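Local coordinates for penicillin-binding protein activator LpoA (Escherichia coli, PDB 6DR3) that regulates peptidoglycan synthesis as an outer-membrane lipoprotein essential for PBP1a function, stimulating PBP1a transpeptidase activity in vitro, at residues Q37-A40 / I41-L44; R69-K72 / T73-A76; P121-D124 / L125-L129; L163-N166 / A167-I171. All coordinates share one frame; numbering follows the deposited sequence.

Interaction 1 of 4, residues Q37-A40 / I41-L44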
loop_
_atom_site.group_PDB
_atom_site.type_symbol
_atom_site.label_atom_id
_atom_site.label_comp_id
_atom_site.label_asym_id
_atom_site.label_seq_id
_atom_site.Cartn_x
_atom_site.Cartn_y
_atom_site.Cartn_z
ATOM N N GLN A 37 -19.605 7.035 -10.353
ATOM C CA GLN A 37 -18.605 7.546 -11.283
ATOM C C GLN A 37 -17.215 7.523 -10.661
ATOM O O GLN A 37 -16.243 7.119 -11.309
ATOM C CB GLN A 37 -18.980 8.962 -11.719
ATOM C CG GLN A 37 -18.053 9.559 -12.762
ATOM C CD GLN A 37 -18.561 10.884 -13.289
ATOM O OE1 GLN A 37 -19.665 11.314 -12.956
ATOM N NE2 GLN A 37 -17.757 11.541 -14.116
ATOM N N LEU A 38 -17.101 7.952 -9.402
ATOM C CA LEU A 38 -15.814 7.894 -8.715
ATOM C C LEU A 38 -15.308 6.461 -8.623
ATOM O O LEU A 38 -14.103 6.210 -8.742
ATOM C CB LEU A 38 -15.938 8.504 -7.320
ATOM C CG LEU A 38 -16.105 10.023 -7.258
ATOM C CD1 LEU A 38 -16.559 10.443 -5.872
ATOM C CD2 LEU A 38 -14.804 10.723 -7.628
ATOM N N LEU A 39 -16.215 5.506 -8.408
ATOM C CA LEU A 39 -15.810 4.108 -8.315
ATOM C C LEU A 39 -15.377 3.569 -9.673
ATOM O O LEU A 39 -14.405 2.811 -9.766
ATOM C CB LEU A 39 -16.951 3.276 -7.736
ATOM C CG LEU A 39 -17.120 3.405 -6.221
ATOM C CD1 LEU A 39 -18.531 3.031 -5.788
ATOM C CD2 LEU A 39 -16.097 2.530 -5.515
ATOM N N ALA A 40 -16.085 3.952 -10.739
ATOM C CA ALA A 40 -15.677 3.550 -12.080
ATOM C C ALA A 40 -14.262 4.024 -12.385
ATOM O O ALA A 40 -13.452 3.270 -12.935
ATOM C CB ALA A 40 -16.658 4.100 -13.115
ATOM N N ILE A 41 -13.948 5.271 -12.033
ATOM C CA ILE A 41 -12.594 5.787 -12.226
ATOM C C ILE A 41 -11.590 4.916 -11.483
ATOM O O ILE A 41 -10.553 4.524 -12.030
ATOM C CB ILE A 41 -12.514 7.255 -11.767
ATOM C CG1 ILE A 41 -13.468 8.125 -12.587
ATOM C CG2 ILE A 41 -11.085 7.788 -11.887
ATOM C CD1 ILE A 41 -13.754 9.472 -11.962
ATOM N N ARG A 42 -11.888 4.600 -10.220
ATOM C CA ARG A 42 -10.986 3.775 -9.421
ATOM C C ARG A 42 -10.744 2.426 -10.082
ATOM O O ARG A 42 -9.602 1.954 -10.154
ATOM C CB ARG A 42 -11.566 3.588 -8.016
ATOM C CG ARG A 42 -10.602 2.977 -7.011
ATOM C CD ARG A 42 -11.333 2.445 -5.782
ATOM N NE ARG A 42 -12.122 3.474 -5.107
ATOM C CZ ARG A 42 -12.734 3.305 -3.937
ATOM N NH1 ARG A 42 -12.652 2.143 -3.299
ATOM N NH2 ARG A 42 -13.426 4.300 -3.398
ATOM N N ALA A 43 -11.807 1.790 -10.579
ATOM C CA ALA A 43 -11.664 0.476 -11.198
ATOM C C ALA A 43 -10.962 0.572 -12.549
ATOM O O ALA A 43 -10.125 -0.277 -12.878
ATOM C CB ALA A 43 -13.035 -0.180 -11.353
ATOM N N LEU A 44 -11.292 1.590 -13.347
ATOM C CA LEU A 44 -10.633 1.757 -14.641
ATOM C C LEU A 44 -9.123 1.881 -14.476
ATOM O O LEU A 44 -8.357 1.279 -15.237
ATOM C CB LEU A 44 -11.195 2.979 -15.366
ATOM C CG LEU A 44 -12.629 2.859 -15.894
ATOM C CD1 LEU A 44 -13.165 4.219 -16.322
ATOM C CD2 LEU A 44 -12.699 1.877 -17.050
HETATM O O HOH W 1 -13.296 5.857 -6.091
#

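Interaction 2 of 4, residues R69-K72 / T73-A76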
loop_
_atom_site.group_PDB
_atom_site.type_symbol
_atom_site.label_atom_id
_atom_site.label_comp_id
_atom_site.label_asym_id
_atom_site.label_seq_id
_atom_site.Cartn_x
_atom_site.Cartn_y
_atom_site.Cartn_z
ATOM N N ARG A 69 -14.840 15.017 -2.912
ATOM C CA ARG A 69 -13.661 15.743 -3.372
ATOM C C ARG A 69 -12.382 15.100 -2.855
ATOM O O ARG A 69 -11.380 15.034 -3.577
ATOM C CB ARG A 69 -13.737 17.208 -2.944
ATOM C CG ARG A 69 -12.618 18.063 -3.527
ATOM C CD ARG A 69 -12.849 19.548 -3.305
ATOM N NE ARG A 69 -14.135 19.988 -3.836
ATOM C CZ ARG A 69 -14.396 20.162 -5.128
ATOM N NH1 ARG A 69 -13.462 19.929 -6.040
ATOM N NH2 ARG A 69 -15.600 20.564 -5.511
ATOM N N ARG A 70 -12.391 14.620 -1.609
ATOM C CA ARG A 70 -11.220 13.927 -1.084
ATOM C C ARG A 70 -10.914 12.679 -1.904
ATOM O O ARG A 70 -9.749 12.394 -2.204
ATOM C CB ARG A 70 -11.431 13.574 0.389
ATOM C CG ARG A 70 -11.161 14.741 1.333
ATOM C CD ARG A 70 -11.154 14.319 2.798
ATOM N NE ARG A 70 -12.494 14.291 3.383
ATOM C CZ ARG A 70 -13.119 15.355 3.883
ATOM N NH1 ARG A 70 -12.537 16.550 3.867
ATOM N NH2 ARG A 70 -14.335 15.228 4.398
ATOM N N GLU A 71 -11.949 11.930 -2.287
ATOM C CA GLU A 71 -11.737 10.778 -3.157
ATOM C C GLU A 71 -11.197 11.211 -4.515
ATOM O O GLU A 71 -10.350 10.527 -5.100
ATOM C CB GLU A 71 -13.041 9.994 -3.317
ATOM C CG GLU A 71 -12.958 8.820 -4.281
ATOM C CD GLU A 71 -11.961 7.765 -3.839
ATOM O OE1 GLU A 71 -11.697 7.664 -2.622
ATOM O OE2 GLU A 71 -11.443 7.038 -4.711
ATOM N N LYS A 72 -11.669 12.348 -5.032
ATOM C CA LYS A 72 -11.176 12.832 -6.317
ATOM C C LYS A 72 -9.679 13.102 -6.259
ATOM O O LYS A 72 -8.931 12.718 -7.167
ATOM C CB LYS A 72 -11.929 14.095 -6.738
ATOM C CG LYS A 72 -11.468 14.655 -8.084
ATOM C CD LYS A 72 -12.141 15.972 -8.436
ATOM C CE LYS A 72 -11.564 16.537 -9.729
ATOM N NZ LYS A 72 -12.117 17.875 -10.070
ATOM N N THR A 73 -9.219 13.766 -5.196
ATOM C CA THR A 73 -7.798 14.079 -5.086
ATOM C C THR A 73 -6.962 12.807 -5.051
ATOM O O THR A 73 -5.859 12.763 -5.608
ATOM C CB THR A 73 -7.529 14.924 -3.838
ATOM O OG1 THR A 73 -7.908 14.190 -2.666
ATOM C CG2 THR A 73 -8.306 16.237 -3.893
ATOM N N LEU A 74 -7.471 11.757 -4.404
ATOM C CA LEU A 74 -6.734 10.499 -4.354
ATOM C C LEU A 74 -6.709 9.826 -5.721
ATOM O O LEU A 74 -5.675 9.289 -6.136
ATOM C CB LEU A 74 -7.347 9.578 -3.301
ATOM C CG LEU A 74 -6.642 8.242 -3.049
ATOM C CD1 LEU A 74 -5.156 8.430 -2.765
ATOM C CD2 LEU A 74 -7.315 7.516 -1.897
ATOM N N LEU A 75 -7.834 9.851 -6.440
ATOM C CA LEU A 75 -7.853 9.320 -7.798
ATOM C C LEU A 75 -6.891 10.076 -8.703
ATOM O O LEU A 75 -6.321 9.491 -9.631
ATOM C CB LEU A 75 -9.271 9.382 -8.369
ATOM C CG LEU A 75 -10.326 8.508 -7.687
ATOM C CD1 LEU A 75 -11.713 8.884 -8.182
ATOM C CD2 LEU A 75 -10.059 7.030 -7.932
ATOM N N ALA A 76 -6.699 11.374 -8.453
ATOM C CA ALA A 76 -5.759 12.149 -9.255
ATOM C C ALA A 76 -4.347 11.592 -9.137
ATOM O O ALA A 76 -3.600 11.560 -10.122
ATOM C CB ALA A 76 -5.792 13.616 -8.830
#

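Interaction 3 of 4, residues P121-D124 / L125-L129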
loop_
_atom_site.group_PDB
_atom_site.type_symbol
_atom_site.label_atom_id
_atom_site.label_comp_id
_atom_site.label_asym_id
_atom_site.label_seq_id
_atom_site.Cartn_x
_atom_site.Cartn_y
_atom_site.Cartn_z
ATOM N N PRO A 121 14.773 0.240 -2.720
ATOM C CA PRO A 121 14.882 0.142 -1.256
ATOM C C PRO A 121 15.445 1.417 -0.647
ATOM O O PRO A 121 16.543 1.861 -0.987
ATOM C CB PRO A 121 15.818 -1.055 -1.048
ATOM C CG PRO A 121 16.573 -1.182 -2.321
ATOM C CD PRO A 121 15.630 -0.750 -3.397
ATOM N N SER A 122 14.672 2.005 0.261
ATOM C CA SER A 122 15.106 3.167 1.021
ATOM C C SER A 122 14.288 3.208 2.302
ATOM O O SER A 122 13.335 2.445 2.477
ATOM C CB SER A 122 14.944 4.460 0.217
ATOM O OG SER A 122 13.576 4.761 0.006
ATOM N N ILE A 123 14.677 4.108 3.207
ATOM C CA ILE A 123 13.937 4.240 4.457
ATOM C C ILE A 123 12.525 4.737 4.184
ATOM O O ILE A 123 11.586 4.400 4.915
ATOM C CB ILE A 123 14.692 5.165 5.432
ATOM C CG1 ILE A 123 14.052 5.096 6.821
ATOM C CG2 ILE A 123 14.723 6.600 4.903
ATOM C CD1 ILE A 123 14.884 5.735 7.912
ATOM N N ASP A 124 12.347 5.532 3.127
ATOM C CA ASP A 124 11.016 6.021 2.786
ATOM C C ASP A 124 10.096 4.874 2.387
ATOM O O ASP A 124 8.934 4.825 2.805
ATOM C CB ASP A 124 11.110 7.047 1.658
ATOM C CG ASP A 124 12.096 8.161 1.963
ATOM O OD1 ASP A 124 13.319 7.904 1.923
ATOM O OD2 ASP A 124 11.647 9.291 2.242
ATOM N N LEU A 125 10.601 3.938 1.579
ATOM C CA LEU A 125 9.776 2.811 1.155
ATOM C C LEU A 125 9.423 1.915 2.333
ATOM O O LEU A 125 8.279 1.462 2.455
ATOM C CB LEU A 125 10.495 2.006 0.072
ATOM C CG LEU A 125 9.779 0.737 -0.399
ATOM C CD1 LEU A 125 8.400 1.061 -0.966
ATOM C CD2 LEU A 125 10.621 0.002 -1.426
ATOM N N LEU A 126 10.395 1.643 3.207
ATOM C CA LEU A 126 10.123 0.830 4.387
ATOM C C LEU A 126 9.033 1.463 5.241
ATOM O O LEU A 126 8.093 0.786 5.671
ATOM C CB LEU A 126 11.408 0.641 5.198
ATOM C CG LEU A 126 12.522 -0.147 4.500
ATOM C CD1 LEU A 126 13.800 -0.116 5.319
ATOM C CD2 LEU A 126 12.096 -1.584 4.239
ATOM N N ARG A 127 9.135 2.771 5.486
ATOM C CA ARG A 127 8.128 3.455 6.291
ATOM C C ARG A 127 6.752 3.368 5.645
ATOM O O ARG A 127 5.740 3.219 6.341
ATOM C CB ARG A 127 8.526 4.917 6.499
ATOM C CG ARG A 127 9.684 5.126 7.465
ATOM C CD ARG A 127 9.859 6.604 7.783
ATOM N NE ARG A 127 10.797 6.836 8.884
ATOM C CZ ARG A 127 11.981 7.440 8.778
ATOM N NH1 ARG A 127 12.419 7.906 7.612
ATOM N NH2 ARG A 127 12.739 7.588 9.858
ATOM N N ALA A 128 6.689 3.459 4.315
ATOM C CA ALA A 128 5.401 3.394 3.631
ATOM C C ALA A 128 4.795 2.001 3.746
ATOM O O ALA A 128 3.597 1.854 4.023
ATOM C CB ALA A 128 5.566 3.793 2.164
ATOM N N LEU A 129 5.607 0.963 3.534
ATOM C CA LEU A 129 5.124 -0.401 3.715
ATOM C C LEU A 129 4.677 -0.636 5.152
ATOM O O LEU A 129 3.644 -1.275 5.393
ATOM C CB LEU A 129 6.218 -1.396 3.330
ATOM C CG LEU A 129 6.520 -1.507 1.837
ATOM C CD1 LEU A 129 7.869 -2.169 1.620
ATOM C CD2 LEU A 129 5.424 -2.288 1.133
HETATM O O HOH W 2 10.939 8.809 5.050
#

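Interaction 4 of 4, residues L163-N166 / A167-I171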
loop_
_atom_site.group_PDB
_atom_site.type_symbol
_atom_site.label_atom_id
_atom_site.label_comp_id
_atom_site.label_asym_id
_atom_site.label_seq_id
_atom_site.Cartn_x
_atom_site.Cartn_y
_atom_site.Cartn_z
ATOM N N LEU A 163 21.258 3.917 7.973
ATOM C CA LEU A 163 19.865 4.239 8.245
ATOM C C LEU A 163 19.717 4.832 9.641
ATOM O O LEU A 163 20.317 4.353 10.607
ATOM C CB LEU A 163 18.994 2.991 8.112
ATOM C CG LEU A 163 18.841 2.411 6.704
ATOM C CD1 LEU A 163 18.070 1.099 6.755
ATOM C CD2 LEU A 163 18.145 3.397 5.780
ATOM N N VAL A 164 18.909 5.885 9.739
ATOM C CA VAL A 164 18.642 6.573 10.997
ATOM C C VAL A 164 17.140 6.532 11.236
ATOM O O VAL A 164 16.366 7.082 10.441
ATOM C CB VAL A 164 19.153 8.023 10.978
ATOM C CG1 VAL A 164 19.123 8.618 12.381
ATOM C CG2 VAL A 164 20.561 8.093 10.393
ATOM N N ILE A 165 16.728 5.882 12.320
ATOM C CA ILE A 165 15.317 5.723 12.642
ATOM C C ILE A 165 15.001 6.521 13.899
ATOM O O ILE A 165 15.883 6.880 14.685
ATOM C CB ILE A 165 14.931 4.239 12.816
ATOM C CG1 ILE A 165 15.680 3.612 13.999
ATOM C CG2 ILE A 165 15.219 3.475 11.527
ATOM C CD1 ILE A 165 15.227 2.203 14.337
ATOM N N ASN A 166 13.716 6.801 14.083
ATOM C CA ASN A 166 13.239 7.533 15.244
ATOM C C ASN A 166 12.947 6.573 16.394
ATOM O O ASN A 166 12.747 5.371 16.201
ATOM C CB ASN A 166 11.989 8.338 14.890
ATOM C CG ASN A 166 12.249 9.365 13.803
ATOM O OD1 ASN A 166 13.285 10.029 13.797
ATOM N ND2 ASN A 166 11.310 9.494 12.873
ATOM N N ALA A 167 12.923 7.127 17.609
ATOM C CA ALA A 167 12.786 6.298 18.802
ATOM C C ALA A 167 11.466 5.538 18.820
ATOM O O ALA A 167 11.395 4.434 19.372
ATOM C CB ALA A 167 12.915 7.163 20.056
ATOM N N ASP A 168 10.416 6.101 18.224
ATOM C CA ASP A 168 9.088 5.505 18.269
ATOM C C ASP A 168 8.810 4.570 17.096
ATOM O O ASP A 168 7.659 4.158 16.911
ATOM C CB ASP A 168 8.024 6.605 18.318
ATOM C CG ASP A 168 8.037 7.491 17.086
ATOM O OD1 ASP A 168 8.898 7.285 16.205
ATOM O OD2 ASP A 168 7.183 8.398 17.001
ATOM N N GLU A 169 9.824 4.227 16.305
ATOM C CA GLU A 169 9.649 3.316 15.172
ATOM C C GLU A 169 10.099 1.911 15.572
ATOM O O GLU A 169 11.107 1.382 15.099
ATOM C CB GLU A 169 10.421 3.827 13.959
ATOM C CG GLU A 169 9.839 5.081 13.333
ATOM C CD GLU A 169 10.629 5.547 12.125
ATOM O OE1 GLU A 169 11.763 6.037 12.303
ATOM O OE2 GLU A 169 10.120 5.410 10.993
ATOM N N ASN A 170 9.316 1.302 16.467
ATOM C CA ASN A 170 9.689 -0.006 16.995
ATOM C C ASN A 170 9.496 -1.110 15.964
ATOM O O ASN A 170 10.220 -2.111 15.991
ATOM C CB ASN A 170 8.885 -0.324 18.256
ATOM C CG ASN A 170 9.531 -1.416 19.097
ATOM O OD1 ASN A 170 10.756 -1.477 19.222
ATOM N ND2 ASN A 170 8.711 -2.290 19.669
ATOM N N ILE A 171 8.530 -0.961 15.057
ATOM C CA ILE A 171 8.343 -1.967 14.017
ATOM C C ILE A 171 9.506 -1.924 13.030
ATOM O O ILE A 171 10.074 -2.962 12.668
ATOM C CB ILE A 171 6.985 -1.774 13.316
ATOM C CG1 ILE A 171 5.853 -2.174 14.272
ATOM C CG2 ILE A 171 6.916 -2.595 12.018
ATOM C CD1 ILE A 171 4.450 -1.970 13.719
#

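Interaction 1 of 4, residues Q37-A40 / I41-L44
Arg42 leans on Leu39, one turn back along helix 30-47, and its side chain is the one to follow. CB lies 3.4 Å from Leu39 O, close against the backbone of the preceding turn. CG is anti to the backbone N (chi1 -169°), and after an extended step at chi2 the chain bends at chi3, -57°, which folds the guanidinium back alongside Leu39 rather than letting it run straight out from the helix. There the Leu39 CD2 methyl sits over the centre of one guanidinium face, 3.8 Å from CZ, the two side chains pointing the same way. The polar rim is used separately: NE donates to a water at 2.8 Å, and that water gives a weak hydrogen bond to Leu38 O. NH2 is hydrogen-bonded to Met10 O, so the flat group is held at its edge as well as over its face.

On another side of the helix, Ile41 turns CG1 back to 3.2 Å from Gln37 O, and CD1 reaches 4.4 Å from Gln37 CG. Beneath all this runs regular alpha-helical bonding from i+4 to i, as in Leu44 N to Ala40 O at 2.8 Å. The Gln37 amide has its main partner outside this stretch, with NE2 donating to Leu56 O.

In the TPR-like helical array of the LpoA amino-terminal domain, this part of helix 30-47 is buried between its neighbours: Ala40 meets Leu22 of helix 18-25 and Leu56 of helix 50-58, while Leu38 and Ile41 pack on Leu75 of helix 66-82.

Interaction 2 of 4, residues R69-K72 / T73-A76
Thr73 OG1 donates to Arg70 O at 2.6 Å, the side chain of one residue bonding to the backbone of the turn before it. With chi1 at 61°, OG1 stands between the backbone N and the carbonyl carbon, near enough to reach back for that oxygen, while CG2 falls 3.3 Å from Arg69 O. Arg70 O also takes the ordinary helical bond from Leu74 N, at 3.2 Å. Both donors arrive from the same face of the carbonyl plane; the hydroxyl comes in at a C=O...O angle of 123°, more bent than the amide.

A second group of contacts joins Glu71 to Leu75. Their side chains cross obliquely, and Glu71 OE2 lies 3.5 Å from Leu75 CG and equally close to CD2. The Glu71 chain leaves extended but bends at chi2 (62°), bringing the carboxylate back over the leucine. Leu75 CG also rests 3.3 Å from Glu71 O, which accepts from Leu75 N at 2.9 Å.

What fixes the carboxylate is the next shell. OE2 forms a salt bridge with Arg108 and OE1 accepts from Gln105 NE2, so both oxygens are engaged by helix 103-117. The arginine in particular would tend to keep this buried acid charged.

Helix 66-82 is covered by three other helices, which fits the TPR-like build of the domain. Leu74 packs on Gln105 and Arg108 of helix 103-117, Leu75 reaches Leu38 and Ile41 of helix 30-47, and Lys72 and Ala76 touch Phe57 of helix 50-58.

Interaction 3 of 4, residues P121-D124 / L125-L129
Ile123 lies across the guanidinium of Arg127, and this is the tight part of the contact. CG1 sits 3.3 Å above one face of the flat group, displaced toward its rim, and CD1 is likewise 3.3 Å from NH1. Ile123 CG1 is anti to the backbone N (chi1 -170°), which carries the ethyl arm toward the arginine. The aliphatic part of Arg127 stays close to the backbone below, with CG 3.3 Å from Ile123 O. Arg127 NE forms a salt bridge with Glu169, a hold from beyond the helix.

This is the first turn of helix 123-132, one of the helices of the domain's TPR-like array. Ser122 is its N-cap: OG accepts from Leu125 N in a weak, long bond of 3.5 Å, while Ser122 O takes the firmer one from Leu126 N. Leu125 and Ala128 turn to Ile114 of helix 103-117, and Leu126 to Ala151 of helix 138-153.

The solvent side is looser. Asp124 is exposed, and its OD2 stays 5.6 Å from Arg127 NH1, too far for direct contact. A water bridges them, accepting from Arg127 NH1 at 3.1 Å and giving Asp124 OD2 only a weak bond.

Interaction 4 of 4, residues L163-N166 / A167-I171
The backbone from Asn166 to Glu169 folds into a type I beta turn, closed by Glu169 N donating to Asn166 O at 3.1 Å. That donor stands above the carbonyl plane. The turn leads the loop after helix 157-161 into helix 170-185, for which Glu169 is the N-cap residue.

Across the turn the Glu169 side chain returns the bond. Its CG is anti to the carbonyl carbon (chi1 -70°) and the chain runs extended beyond it, so the carboxylate reaches back to the start of the turn. OE1 accepts from Asn166 N at 2.8 Å in an almost straight bond, N-H...O 174°. Asn166 and Glu169 are therefore tied twice, backbone to backbone and backbone to side chain. The same oxygen lies 3.7 Å from Ile165 CB, while Ile165 itself packs on Leu172 and Leu176 of the following helix.

The planes of the Asn166 amide and the Glu169 carboxylate are only 30° apart. Within this exposed turn, Asp168 OD1 comes to 3.5 Å from Asn166 CB. Glu169 OE2 pairs with Arg127 of helix 123-132, and OE1 meets Asn166 N with its anti lone pair, the one directed away from OE2.

The four contacts form two touching pairs in an elongated helical domain. Interactions 1 and 2 have centres 11 Å apart and meet where Leu75 CD1 lies 3.6 Å from Leu38 O; their charged groups come only to a long, weak pairing, Arg42 NH2 to Glu71 OE2 at 3.6 Å. Interactions 3 and 4, with centres 12 Å apart, are joined more firmly by the salt bridge from Arg127 NE to Glu169 OE2, 2.6 Å, beside which Ile123 CD1 packs 3.2 Å from Val164 O. Between the pairs there is no touch: interaction 2 stays about 13 Å from interaction 3 at the nearest atoms, and interactions 1 and 4 lie on opposite sides of the chain's centre, 37 Å apart between centres.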